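Local structure of beta-N-acetylhexosaminidase (Streptomyces plicatus, 1JAK) at residues R87-G93 / V109-K115; E98-S104 / G149-P155; P409-S413 / T449-S453; D459-P464 / I501-R505. The protein hydrolyses terminal beta-linked N-acetylhexosamine residues from glycans and conjugates as a family 20 glycoside hydrolase, by substrate-assisted catalysis. All coordinates share one frame. Residue numbers count along the deposited sequence, not the author numbering.

Interaction 1: residues R87-G93 / V109-K115; sequences RLRLAGG and VTITARK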
loop_
_atom_site.group_PDB
_atom_site.type_symbol
_atom_site.label_atom_id
_atom_site.label_comp_id
_atom_site.label_asym_id
_atom_site.label_seq_id
_atom_site.Cartn_x
_atom_site.Cartn_y
_atom_site.Cartn_z
ATOM N N ARG A 87 27.439 -0.331 5.827
ATOM C CA ARG A 87 27.147 -1.023 7.073
ATOM C C ARG A 87 25.714 -0.826 7.536
ATOM O O ARG A 87 25.208 0.295 7.567
ATOM C CB ARG A 87 28.097 -0.548 8.175
ATOM C CG ARG A 87 27.814 -1.150 9.552
ATOM C CD ARG A 87 29.003 -1.951 10.058
ATOM N NE ARG A 87 28.838 -2.415 11.436
ATOM C CZ ARG A 87 27.941 -3.314 11.836
ATOM N NH1 ARG A 87 27.100 -3.866 10.967
ATOM N NH2 ARG A 87 27.887 -3.671 13.114
ATOM N N LEU A 88 25.071 -1.935 7.885
ATOM C CA LEU A 88 23.705 -1.917 8.386
ATOM C C LEU A 88 23.827 -2.367 9.837
ATOM O O LEU A 88 24.223 -3.499 10.109
ATOM C CB LEU A 88 22.831 -2.897 7.596
ATOM C CG LEU A 88 22.857 -2.737 6.072
ATOM C CD1 LEU A 88 21.880 -3.724 5.441
ATOM C CD2 LEU A 88 22.491 -1.310 5.691
ATOM N N ARG A 89 23.506 -1.478 10.770
ATOM C CA ARG A 89 23.632 -1.828 12.175
ATOM C C ARG A 89 22.414 -1.540 13.031
ATOM O O ARG A 89 21.766 -0.504 12.890
ATOM C CB ARG A 89 24.855 -1.129 12.774
ATOM C CG ARG A 89 24.896 0.372 12.559
ATOM C CD ARG A 89 26.265 0.935 12.928
ATOM N NE ARG A 89 26.552 0.812 14.355
ATOM C CZ ARG A 89 26.016 1.584 15.294
ATOM N NH1 ARG A 89 25.160 2.542 14.959
ATOM N NH2 ARG A 89 26.333 1.402 16.569
ATOM N N LEU A 90 22.116 -2.482 13.919
ATOM C CA LEU A 90 20.995 -2.355 14.838
ATOM C C LEU A 90 21.561 -1.873 16.164
ATOM O O LEU A 90 22.461 -2.498 16.729
ATOM C CB LEU A 90 20.304 -3.705 15.024
ATOM C CG LEU A 90 19.648 -4.287 13.772
ATOM C CD1 LEU A 90 19.178 -5.705 14.045
ATOM C CD2 LEU A 90 18.486 -3.399 13.349
ATOM N N ALA A 91 21.043 -0.753 16.650
ATOM C CA ALA A 91 21.505 -0.190 17.908
ATOM C C ALA A 91 20.445 0.721 18.503
ATOM O O ALA A 91 19.451 1.043 17.851
ATOM C CB ALA A 91 22.791 0.588 17.683
ATOM N N GLY A 92 20.659 1.128 19.749
ATOM C CA GLY A 92 19.715 2.015 20.397
ATOM C C GLY A 92 19.753 3.357 19.700
ATOM O O GLY A 92 20.740 3.696 19.048
ATOM N N GLY A 93 18.679 4.125 19.832
ATOM C CA GLY A 93 18.623 5.425 19.196
ATOM C C GLY A 93 17.194 5.918 19.129
ATOM O O GLY A 93 16.269 5.139 19.345
ATOM N N VAL A 109 29.037 4.228 3.937
ATOM C CA VAL A 109 27.652 4.564 4.240
ATOM C C VAL A 109 27.209 3.665 5.379
ATOM O O VAL A 109 27.391 2.447 5.327
ATOM C CB VAL A 109 26.719 4.331 3.028
ATOM C CG1 VAL A 109 25.261 4.446 3.462
ATOM C CG2 VAL A 109 27.013 5.355 1.945
ATOM N N THR A 110 26.648 4.269 6.418
ATOM C CA THR A 110 26.173 3.508 7.558
ATOM C C THR A 110 24.711 3.816 7.825
ATOM O O THR A 110 24.326 4.978 7.960
ATOM C CB THR A 110 26.973 3.829 8.831
ATOM O OG1 THR A 110 28.350 3.491 8.629
ATOM C CG2 THR A 110 26.431 3.036 10.015
ATOM N N ILE A 111 23.902 2.766 7.879
ATOM C CA ILE A 111 22.482 2.907 8.169
ATOM C C ILE A 111 22.280 2.280 9.540
ATOM O O ILE A 111 22.553 1.096 9.737
ATOM C CB ILE A 111 21.614 2.174 7.130
ATOM C CG1 ILE A 111 21.784 2.836 5.760
ATOM C CG2 ILE A 111 20.144 2.205 7.558
ATOM C CD1 ILE A 111 21.058 2.123 4.633
ATOM N N THR A 112 21.820 3.088 10.488
ATOM C CA THR A 112 21.599 2.621 11.849
ATOM C C THR A 112 20.119 2.694 12.207
ATOM O O THR A 112 19.445 3.666 11.876
ATOM C CB THR A 112 22.390 3.480 12.857
ATOM O OG1 THR A 112 23.779 3.481 12.501
ATOM C CG2 THR A 112 22.231 2.928 14.265
ATOM N N ALA A 113 19.623 1.667 12.887
ATOM C CA ALA A 113 18.219 1.625 13.292
ATOM C C ALA A 113 18.035 0.706 14.491
ATOM O O ALA A 113 18.942 -0.045 14.851
ATOM C CB ALA A 113 17.357 1.144 12.131
ATOM N N ARG A 114 16.857 0.762 15.110
ATOM C CA ARG A 114 16.575 -0.089 16.257
ATOM C C ARG A 114 16.077 -1.447 15.776
ATOM O O ARG A 114 16.341 -2.471 16.404
ATOM C CB ARG A 114 15.517 0.552 17.160
ATOM C CG ARG A 114 15.913 1.900 17.738
ATOM C CD ARG A 114 14.789 2.474 18.592
ATOM N NE ARG A 114 14.556 1.683 19.797
ATOM C CZ ARG A 114 15.359 1.683 20.858
ATOM N NH1 ARG A 114 16.450 2.437 20.868
ATOM N NH2 ARG A 114 15.075 0.924 21.909
ATOM N N LYS A 115 15.357 -1.451 14.658
ATOM C CA LYS A 115 14.820 -2.690 14.108
ATOM C C LYS A 115 15.070 -2.843 12.610
ATOM O O LYS A 115 15.390 -1.875 11.920
ATOM C CB LYS A 115 13.319 -2.785 14.397
ATOM C CG LYS A 115 12.995 -2.923 15.880
ATOM C CD LYS A 115 11.560 -3.368 16.099
ATOM C CE LYS A 115 11.290 -3.653 17.570
ATOM N NZ LYS A 115 9.899 -4.141 17.794
#
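Five main-chain hydrogen bonds zip R87-G93 and V109-K115 together as neighbouring parallel strands of the mixed sheet in the N-terminal alpha/beta domain. R87 and R89 face the partner strand with both N and O: R87 N gives to V109 O (2.8 Å), I111 N to R87 O (2.8 Å), R89 N to I111 O (2.9 Å) and A113 N to R89 O (3.1 Å). A91 N to A113 O (2.9 Å) carries the pattern one step past strand 86-90. The strand axes pass 4.8 Å apart at 19°, an ordinary sheet twist. Two arginines add side-chain bonds: R89 NH1 donates to T112 OG1 at 3.0 Å, with R89 CD against T110 CG2 (3.6 Å), and beyond the strands R114 NH1 reaches G93 O at 3.1 Å. R87 instead turns its guanidinium to a salt bridge with D52. The other face of the sheet is apolar. There L88, L90, I111 and A113 pack against helices 55-72 and 116-129, with L119 of the latter touching L90, I111 and A113. K115 is the N-cap residue of helix 116-129, and L90 CD2 packs 3.5 Å from K115 C.

Interaction 2: residues E98-S104 / G149-P155; sequences EGYRLDS and GTIEDTP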
loop_
_atom_site.group_PDB
_atom_site.type_symbol
_atom_site.label_atom_id
_atom_site.label_comp_id
_atom_site.label_asym_id
_atom_site.label_seq_id
_atom_site.Cartn_x
_atom_site.Cartn_y
_atom_site.Cartn_z
ATOM N N GLU A 98 10.434 2.072 13.105
ATOM C CA GLU A 98 10.607 2.210 11.662
ATOM C C GLU A 98 11.621 3.229 11.168
ATOM O O GLU A 98 11.873 3.306 9.964
ATOM C CB GLU A 98 9.260 2.542 11.022
ATOM C CG GLU A 98 8.213 1.469 11.186
ATOM C CD GLU A 98 6.966 1.784 10.395
ATOM O OE1 GLU A 98 6.188 2.665 10.828
ATOM O OE2 GLU A 98 6.779 1.158 9.332
ATOM N N GLY A 99 12.187 4.010 12.082
ATOM C CA GLY A 99 13.141 5.029 11.693
ATOM C C GLY A 99 14.569 4.543 11.537
ATOM O O GLY A 99 14.875 3.379 11.791
ATOM N N TYR A 100 15.445 5.450 11.123
ATOM C CA TYR A 100 16.853 5.126 10.913
ATOM C C TYR A 100 17.678 6.398 10.761
ATOM O O TYR A 100 17.146 7.501 10.631
ATOM C CB TYR A 100 17.022 4.323 9.617
ATOM C CG TYR A 100 16.635 5.138 8.398
ATOM C CD1 TYR A 100 15.296 5.267 8.025
ATOM C CD2 TYR A 100 17.587 5.878 7.692
ATOM C CE1 TYR A 100 14.914 6.112 6.993
ATOM C CE2 TYR A 100 17.214 6.730 6.653
ATOM C CZ TYR A 100 15.873 6.844 6.314
ATOM O OH TYR A 100 15.490 7.710 5.320
ATOM N N ARG A 101 18.993 6.221 10.773
ATOM C CA ARG A 101 19.916 7.318 10.542
ATOM C C ARG A 101 20.788 6.806 9.405
ATOM O O ARG A 101 21.123 5.619 9.367
ATOM C CB ARG A 101 20.800 7.614 11.762
ATOM C CG ARG A 101 21.774 8.760 11.486
ATOM C CD ARG A 101 22.569 9.217 12.707
ATOM N NE ARG A 101 23.658 8.310 13.056
ATOM C CZ ARG A 101 23.583 7.365 13.989
ATOM N NH1 ARG A 101 22.462 7.193 14.677
ATOM N NH2 ARG A 101 24.636 6.598 14.241
ATOM N N LEU A 102 21.119 7.679 8.461
ATOM C CA LEU A 102 21.973 7.295 7.346
ATOM C C LEU A 102 23.129 8.281 7.263
ATOM O O LEU A 102 22.926 9.479 7.047
ATOM C CB LEU A 102 21.188 7.292 6.025
ATOM C CG LEU A 102 21.932 6.797 4.774
ATOM C CD1 LEU A 102 20.922 6.374 3.712
ATOM C CD2 LEU A 102 22.853 7.887 4.234
ATOM N N ASP A 103 24.341 7.773 7.462
ATOM C CA ASP A 103 25.540 8.600 7.396
ATOM C C ASP A 103 26.297 8.231 6.127
ATOM O O ASP A 103 26.468 7.050 5.824
ATOM C CB ASP A 103 26.420 8.355 8.625
ATOM C CG ASP A 103 25.727 8.718 9.925
ATOM O OD1 ASP A 103 25.295 9.880 10.063
ATOM O OD2 ASP A 103 25.616 7.844 10.810
ATOM N N SER A 104 26.743 9.238 5.384
ATOM C CA SER A 104 27.466 9.004 4.139
ATOM C C SER A 104 28.714 9.866 4.002
ATOM O O SER A 104 28.689 11.064 4.277
ATOM C CB SER A 104 26.548 9.263 2.943
ATOM O OG SER A 104 27.257 9.135 1.723
ATOM N N GLY A 149 26.829 13.329 4.064
ATOM C CA GLY A 149 26.028 13.968 5.089
ATOM C C GLY A 149 25.286 12.986 5.972
ATOM O O GLY A 149 25.579 11.790 5.984
ATOM N N THR A 150 24.309 13.498 6.710
ATOM C CA THR A 150 23.528 12.665 7.606
ATOM C C THR A 150 22.031 12.891 7.455
ATOM O O THR A 150 21.571 14.024 7.335
ATOM C CB THR A 150 23.902 12.936 9.075
ATOM O OG1 THR A 150 25.259 12.534 9.306
ATOM C CG2 THR A 150 22.978 12.168 10.013
ATOM N N ILE A 151 21.285 11.792 7.454
ATOM C CA ILE A 151 19.833 11.833 7.367
ATOM C C ILE A 151 19.307 11.109 8.604
ATOM O O ILE A 151 19.750 10.006 8.915
ATOM C CB ILE A 151 19.288 11.086 6.111
ATOM C CG1 ILE A 151 19.623 11.863 4.837
ATOM C CG2 ILE A 151 17.775 10.896 6.235
ATOM C CD1 ILE A 151 19.126 11.194 3.560
ATOM N N GLU A 152 18.391 11.746 9.325
ATOM C CA GLU A 152 17.771 11.133 10.497
ATOM C C GLU A 152 16.307 11.150 10.099
ATOM O O GLU A 152 15.743 12.211 9.833
ATOM C CB GLU A 152 18.037 11.959 11.753
ATOM C CG GLU A 152 19.519 12.029 12.093
ATOM C CD GLU A 152 19.782 12.450 13.522
ATOM O OE1 GLU A 152 19.537 11.637 14.440
ATOM O OE2 GLU A 152 20.228 13.597 13.727
ATOM N N ASP A 153 15.696 9.973 10.067
ATOM C CA ASP A 153 14.333 9.847 9.568
ATOM C C ASP A 153 13.401 8.947 10.387
ATOM O O ASP A 153 13.759 7.827 10.737
ATOM C CB ASP A 153 14.465 9.307 8.138
ATOM C CG ASP A 153 13.309 9.671 7.240
ATOM O OD1 ASP A 153 12.446 10.482 7.633
ATOM O OD2 ASP A 153 13.286 9.134 6.110
ATOM N N THR A 154 12.202 9.447 10.682
ATOM C CA THR A 154 11.190 8.687 11.414
ATOM C C THR A 154 9.840 9.026 10.777
ATOM O O THR A 154 9.674 10.109 10.221
ATOM C CB THR A 154 11.142 9.066 12.909
ATOM O OG1 THR A 154 10.974 10.484 13.033
ATOM C CG2 THR A 154 12.425 8.627 13.617
ATOM N N PRO A 155 8.863 8.107 10.852
ATOM C CA PRO A 155 7.533 8.329 10.267
ATOM C C PRO A 155 6.538 9.137 11.100
ATOM O O PRO A 155 6.516 9.055 12.327
ATOM C CB PRO A 155 7.036 6.912 10.025
ATOM C CG PRO A 155 7.567 6.197 11.227
ATOM C CD PRO A 155 8.997 6.715 11.317
#
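Strands 100-104 and 149-153 are antiparallel neighbours in the mixed sheet of the N-terminal alpha/beta domain, their axes 4.6 Å apart at closest and 173° between directions. Three hydrogen-bonded pairs are each closed by two main-chain bonds: Y100 N to D153 O and D153 N to Y100 O, both 2.9 Å; L102 N to I151 O at 2.7 Å and I151 N to L102 O at 2.9 Å; S104 N to G149 O and G149 N to S104 O, both 2.9 Å. Between them sit the non-hydrogen-bonded pairs R101-E152 and D103-T150. G149 adopts backbone angles that call for glycine, while at G99 a CB would clash with D153 O and T154 CG2. R101, D103, T150 and E152 form a polar face: T150 OG1 donates to D103 OD1 (2.8 Å), R101 NE makes a salt bridge to D103 OD2 (3.0 Å), and Y95 OH bonds both R101 and E152. On the opposite face, L102 CB meets I151 CB at 4.2 Å. Y100 OH hydrogen-bonds T125 OG1 and lies 2.7 Å from D153 OD2, at best a weak bond, whereas D153 OD1 takes hydrogen bonds from W474 and A32. Strand 108-113 flanks strand 100-105 on its other edge, and helix 116-129 covers the face bearing Y100, L102 and I151. At the loop end, E98 forms a salt bridge to R160 of the first barrel strand, tying this sheet to the catalytic domain.

Interaction 3: residues P409-S413 / T449-S453; sequences PLGLS and TETLS. With IFG ((2R,3R,4S,5R)-2-acetamido-3,4-dihydroxy-5-hydroxymethyl-piperidine), chain F.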
loop_
_atom_site.group_PDB
_atom_site.type_symbol
_atom_site.label_atom_id
_atom_site.label_comp_id
_atom_site.label_asym_id
_atom_site.label_seq_id
_atom_site.Cartn_x
_atom_site.Cartn_y
_atom_site.Cartn_z
ATOM N N PRO A 409 -6.679 7.722 -20.717
ATOM C CA PRO A 409 -7.161 6.511 -21.394
ATOM C C PRO A 409 -7.637 5.342 -20.530
ATOM O O PRO A 409 -8.244 4.397 -21.039
ATOM C CB PRO A 409 -5.981 6.129 -22.280
ATOM C CG PRO A 409 -4.814 6.531 -21.452
ATOM C CD PRO A 409 -5.230 7.890 -20.930
ATOM N N LEU A 410 -7.357 5.406 -19.236
ATOM C CA LEU A 410 -7.765 4.362 -18.300
ATOM C C LEU A 410 -8.375 5.045 -17.081
ATOM O O LEU A 410 -8.391 6.270 -16.998
ATOM C CB LEU A 410 -6.545 3.547 -17.859
ATOM C CG LEU A 410 -5.782 2.770 -18.934
ATOM C CD1 LEU A 410 -4.444 2.312 -18.379
ATOM C CD2 LEU A 410 -6.608 1.578 -19.389
ATOM N N GLY A 411 -8.879 4.254 -16.140
ATOM C CA GLY A 411 -9.446 4.823 -14.929
ATOM C C GLY A 411 -10.888 5.299 -14.985
ATOM O O GLY A 411 -11.556 5.204 -16.019
ATOM N N LEU A 412 -11.353 5.830 -13.857
ATOM C CA LEU A 412 -12.723 6.320 -13.728
ATOM C C LEU A 412 -12.774 7.824 -13.468
ATOM O O LEU A 412 -11.749 8.450 -13.191
ATOM C CB LEU A 412 -13.437 5.571 -12.601
ATOM C CG LEU A 412 -13.516 4.051 -12.780
ATOM C CD1 LEU A 412 -14.289 3.445 -11.623
ATOM C CD2 LEU A 412 -14.198 3.712 -14.103
ATOM N N SER A 413 -13.975 8.397 -13.534
ATOM C CA SER A 413 -14.129 9.837 -13.349
ATOM C C SER A 413 -15.271 10.271 -12.433
ATOM O O SER A 413 -15.570 11.462 -12.339
ATOM C CB SER A 413 -14.324 10.492 -14.719
ATOM O OG SER A 413 -15.489 9.981 -15.352
ATOM N N THR A 449 -9.441 -1.873 -9.802
ATOM C CA THR A 449 -9.135 -2.375 -11.134
ATOM C C THR A 449 -10.242 -2.626 -12.155
ATOM O O THR A 449 -10.080 -3.458 -13.045
ATOM C CB THR A 449 -8.259 -3.645 -11.023
ATOM O OG1 THR A 449 -8.916 -4.625 -10.208
ATOM C CG2 THR A 449 -6.918 -3.299 -10.387
ATOM N N GLU A 450 -11.354 -1.904 -12.056
ATOM C CA GLU A 450 -12.414 -2.081 -13.043
ATOM C C GLU A 450 -11.868 -1.896 -14.459
ATOM O O GLU A 450 -12.303 -2.573 -15.390
ATOM C CB GLU A 450 -13.541 -1.060 -12.841
ATOM C CG GLU A 450 -14.572 -1.436 -11.797
ATOM C CD GLU A 450 -14.246 -0.915 -10.413
ATOM O OE1 GLU A 450 -13.079 -0.550 -10.157
ATOM O OE2 GLU A 450 -15.169 -0.882 -9.576
ATOM N N THR A 451 -10.913 -0.978 -14.610
ATOM C CA THR A 451 -10.349 -0.654 -15.923
ATOM C C THR A 451 -8.917 -1.114 -16.194
ATOM O O THR A 451 -8.383 -0.854 -17.274
ATOM C CB THR A 451 -10.367 0.876 -16.162
ATOM O OG1 THR A 451 -9.348 1.498 -15.363
ATOM C CG2 THR A 451 -11.719 1.462 -15.781
ATOM N N LEU A 452 -8.304 -1.795 -15.232
ATOM C CA LEU A 452 -6.913 -2.224 -15.365
ATOM C C LEU A 452 -6.776 -3.743 -15.374
ATOM O O LEU A 452 -7.180 -4.412 -14.427
ATOM C CB LEU A 452 -6.105 -1.624 -14.210
ATOM C CG LEU A 452 -6.417 -0.135 -13.990
ATOM C CD1 LEU A 452 -5.769 0.353 -12.705
ATOM C CD2 LEU A 452 -5.934 0.678 -15.180
ATOM N N SER A 453 -6.183 -4.276 -16.439
ATOM C CA SER A 453 -6.032 -5.718 -16.570
ATOM C C SER A 453 -4.601 -6.246 -16.656
ATOM O O SER A 453 -4.395 -7.459 -16.717
ATOM C CB SER A 453 -6.834 -6.207 -17.779
ATOM O OG SER A 453 -6.430 -5.540 -18.959
HETATM N N1 IFG F . -16.089 2.642 -4.952
HETATM C C2 IFG F . -16.014 1.209 -4.564
HETATM C C3 IFG F . -14.826 0.389 -5.211
HETATM C C4 IFG F . -14.537 0.763 -6.680
HETATM C C5 IFG F . -14.366 2.281 -6.769
HETATM C C6 IFG F . -14.022 2.823 -8.152
HETATM C C7 IFG F . -15.002 1.823 -2.406
HETATM C C8 IFG F . -14.814 1.758 -0.912
HETATM C C9 IFG F . -15.602 3.048 -6.279
HETATM N N2 IFG F . -15.939 1.100 -3.090
HETATM O O7 IFG F . -14.266 2.588 -3.014
HETATM O O3 IFG F . -15.113 -1.001 -5.124
HETATM O O4 IFG F . -15.653 0.372 -7.479
HETATM O O6 IFG F . -13.397 4.099 -8.069
#
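Two loops from the C-terminal ends of barrel strands meet here beside the inhibitor, the usual place for the active site in a TIM barrel. L410 is the first residue of P409-S413 to engage T449-S453: its CD1 packs on L452 CD2 at 3.9 Å, and its CD2 lies 3.7 Å from T451 O. At G411 the backbone takes over. G411 N donates to T451 OG1 at 2.9 Å, the single hydrogen bond between the two segments, and phi/psi of 84/-179° is a conformation in which a CB would jam against the preceding carbonyl. L412 then turns back toward the second loop, CD2 against T451 CG2 at 3.7 Å. T451 is thus straddled by both leucines while its hydroxyl holds the glycine between them. L412 also faces the ligand, with CD1 3.5 Å from IFG C6, the hydroxymethyl carbon, and the L412 main chain is hydrogen-bonded to D401 and K403. From the opposing loop, E450 OE2 accepts a very short hydrogen bond of 2.5 Å from IFG O4. D319, E320, Y399, D401, W414 and R168 supply further hydrogen bonds to the inhibitor. The chemistry is divided: the segments are joined by apolar contacts and one hydrogen bond, and across that junction they present a leucine and a carboxylate to neighbouring substituents of the same inhibitor. This is consistent with E450 recognising the 4-hydroxyl of the substrate and L412 bordering its 6-position.

Interaction 4: residues D459-P464 / I501-R505; sequences DYMAFP and IDFYR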
loop_
_atom_site.group_PDB
_atom_site.type_symbol
_atom_site.label_atom_id
_atom_site.label_comp_id
_atom_site.label_asym_id
_atom_site.label_seq_id
_atom_site.Cartn_x
_atom_site.Cartn_y
_atom_site.Cartn_z
ATOM N N ASP A 459 0.837 0.326 -13.266
ATOM C CA ASP A 459 1.898 1.321 -13.103
ATOM C C ASP A 459 1.485 2.710 -13.583
ATOM O O ASP A 459 1.722 3.707 -12.900
ATOM C CB ASP A 459 3.172 0.913 -13.865
ATOM C CG ASP A 459 3.924 -0.230 -13.204
ATOM O OD1 ASP A 459 3.837 -0.381 -11.967
ATOM O OD2 ASP A 459 4.622 -0.973 -13.929
ATOM N N TYR A 460 0.875 2.774 -14.763
ATOM C CA TYR A 460 0.467 4.054 -15.330
ATOM C C TYR A 460 -0.497 4.838 -14.442
ATOM O O TYR A 460 -0.442 6.071 -14.398
ATOM C CB TYR A 460 -0.158 3.841 -16.710
ATOM C CG TYR A 460 -0.603 5.125 -17.370
ATOM C CD1 TYR A 460 0.315 5.978 -17.984
ATOM C CD2 TYR A 460 -1.943 5.501 -17.350
ATOM C CE1 TYR A 460 -0.100 7.184 -18.563
ATOM C CE2 TYR A 460 -2.366 6.694 -17.921
ATOM C CZ TYR A 460 -1.444 7.529 -18.524
ATOM O OH TYR A 460 -1.880 8.708 -19.084
ATOM N N MET A 461 -1.370 4.129 -13.730
ATOM C CA MET A 461 -2.333 4.788 -12.854
ATOM C C MET A 461 -1.772 4.999 -11.449
ATOM O O MET A 461 -2.161 5.936 -10.754
ATOM C CB MET A 461 -3.635 3.980 -12.790
ATOM C CG MET A 461 -4.396 3.923 -14.119
ATOM S SD MET A 461 -4.685 5.551 -14.863
ATOM C CE MET A 461 -5.929 6.238 -13.751
ATOM N N ALA A 462 -0.844 4.141 -11.033
ATOM C CA ALA A 462 -0.252 4.270 -9.704
ATOM C C ALA A 462 0.807 5.373 -9.668
ATOM O O ALA A 462 0.917 6.100 -8.683
ATOM C CB ALA A 462 0.358 2.943 -9.270
ATOM N N PHE A 463 1.584 5.491 -10.742
ATOM C CA PHE A 463 2.632 6.509 -10.823
ATOM C C PHE A 463 2.184 7.660 -11.717
ATOM O O PHE A 463 1.621 7.436 -12.788
ATOM C CB PHE A 463 3.925 5.899 -11.371
ATOM C CG PHE A 463 4.562 4.895 -10.448
ATOM C CD1 PHE A 463 4.114 3.577 -10.407
ATOM C CD2 PHE A 463 5.606 5.271 -9.610
ATOM C CE1 PHE A 463 4.698 2.648 -9.545
ATOM C CE2 PHE A 463 6.198 4.352 -8.743
ATOM C CZ PHE A 463 5.741 3.036 -8.712
ATOM N N PRO A 464 2.547 8.903 -11.360
ATOM C CA PRO A 464 3.347 9.366 -10.221
ATOM C C PRO A 464 2.678 9.751 -8.897
ATOM O O PRO A 464 3.325 10.372 -8.055
ATOM C CB PRO A 464 4.079 10.555 -10.817
ATOM C CG PRO A 464 2.962 11.209 -11.593
ATOM C CD PRO A 464 2.250 10.029 -12.268
ATOM N N ILE A 501 9.206 1.379 -15.479
ATOM C CA ILE A 501 7.957 1.713 -14.807
ATOM C C ILE A 501 7.248 2.818 -15.581
ATOM O O ILE A 501 7.705 3.959 -15.617
ATOM C CB ILE A 501 8.211 2.196 -13.361
ATOM C CG1 ILE A 501 8.835 1.063 -12.542
ATOM C CG2 ILE A 501 6.902 2.677 -12.731
ATOM C CD1 ILE A 501 9.210 1.448 -11.121
ATOM N N ASP A 502 6.132 2.479 -16.214
ATOM C CA ASP A 502 5.398 3.481 -16.964
ATOM C C ASP A 502 4.717 4.407 -15.968
ATOM O O ASP A 502 4.327 3.983 -14.879
ATOM C CB ASP A 502 4.366 2.821 -17.880
ATOM C CG ASP A 502 3.763 3.797 -18.876
ATOM O OD1 ASP A 502 4.470 4.747 -19.289
ATOM O OD2 ASP A 502 2.590 3.606 -19.261
ATOM N N PHE A 503 4.604 5.678 -16.327
ATOM C CA PHE A 503 3.969 6.653 -15.457
ATOM C C PHE A 503 3.404 7.793 -16.281
ATOM O O PHE A 503 3.850 8.043 -17.401
ATOM C CB PHE A 503 4.968 7.211 -14.430
ATOM C CG PHE A 503 6.094 8.016 -15.035
ATOM C CD1 PHE A 503 7.179 7.383 -15.634
ATOM C CD2 PHE A 503 6.069 9.408 -14.995
ATOM C CE1 PHE A 503 8.226 8.125 -16.186
ATOM C CE2 PHE A 503 7.112 10.162 -15.545
ATOM C CZ PHE A 503 8.192 9.518 -16.141
ATOM N N TYR A 504 2.412 8.472 -15.718
ATOM C CA TYR A 504 1.776 9.603 -16.372
ATOM C C TYR A 504 2.678 10.827 -16.247
ATOM O O TYR A 504 2.988 11.269 -15.140
ATOM C CB TYR A 504 0.424 9.875 -15.709
ATOM C CG TYR A 504 -0.208 11.199 -16.069
ATOM C CD1 TYR A 504 -0.582 11.484 -17.382
ATOM C CD2 TYR A 504 -0.463 12.158 -15.087
ATOM C CE1 TYR A 504 -1.199 12.693 -17.710
ATOM C CE2 TYR A 504 -1.082 13.370 -15.405
ATOM C CZ TYR A 504 -1.446 13.628 -16.717
ATOM O OH TYR A 504 -2.063 14.820 -17.034
ATOM N N ARG A 505 3.105 11.366 -17.385
ATOM C CA ARG A 505 3.969 12.541 -17.390
ATOM C C ARG A 505 3.139 13.809 -17.226
ATOM O O ARG A 505 2.946 14.580 -18.170
ATOM C CB ARG A 505 4.779 12.596 -18.686
ATOM C CG ARG A 505 5.840 11.504 -18.796
ATOM C CD ARG A 505 6.591 11.611 -20.115
ATOM N NE ARG A 505 7.229 12.916 -20.263
ATOM C CZ ARG A 505 8.404 13.245 -19.735
ATOM N NH1 ARG A 505 9.088 12.359 -19.019
ATOM N NH2 ARG A 505 8.891 14.466 -19.914
HETATM O O HOH W 1 5.337 -0.279 -16.437
#
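One direct hydrogen bond joins D459-P464 to I501-R505: Y504 N donates to F463 O at 3.2 Å, almost linear at 173°. F463 is where the chain leaves helix 455-462, so its carbonyl is available to the incoming segment, while F463 N still closes a helical bond to D459 O (2.8 Å). A water adds a second polar link, bridging D459 OD2 (2.7 Å) and D502 N (2.9 Å) and accepting from the latter; that same OD2 also makes salt bridges to R178 and R182. Packing does the rest. I501 CG2 sits over the face of the F463 ring, 3.8 Å from its centroid, in a CH-pi contact, and F463 CB touches F503 CB at 3.5 Å. The cis peptide before P464 accompanies a sharp change of course after the helix; P464 CD comes 3.9 Å from Y504 CB and 3.2 Å from Y504 O. On the helix itself, Y460 CE1 packs on Y504 CB at 4.0 Å. The contact fastens the C-terminal tail to a helix of the barrel domain: W496 of helix 493-499 meets both F463 and F503 edge-to-face, Y404 stacks on Y504, and helix 173-184 touches F463 and I501 through R182.

Interactions 1 and 2 belong to one sheet: strands 108-113 and 100-105 are neighbours, bonded T112 O to R101 N and T110 O to D103 N, both 2.8 Å, so parallel pairing gives way to antiparallel across four adjacent strands. Regular backbone bonding dominates there, between a mainly apolar, helix-covered face and a more polar one. Interaction 3 joins two loops, and interaction 4 a helix end to a C-terminal loop, with one direct hydrogen bond each. Helix 455-462 connects these two, M461 packing against L410, G411 and L452. Interactions 1, 2 and 3 are partly buried; interaction 4 is buried and aromatic. Interaction 3 borders the inhibitor, its centre about 42 Å from that of interaction 1.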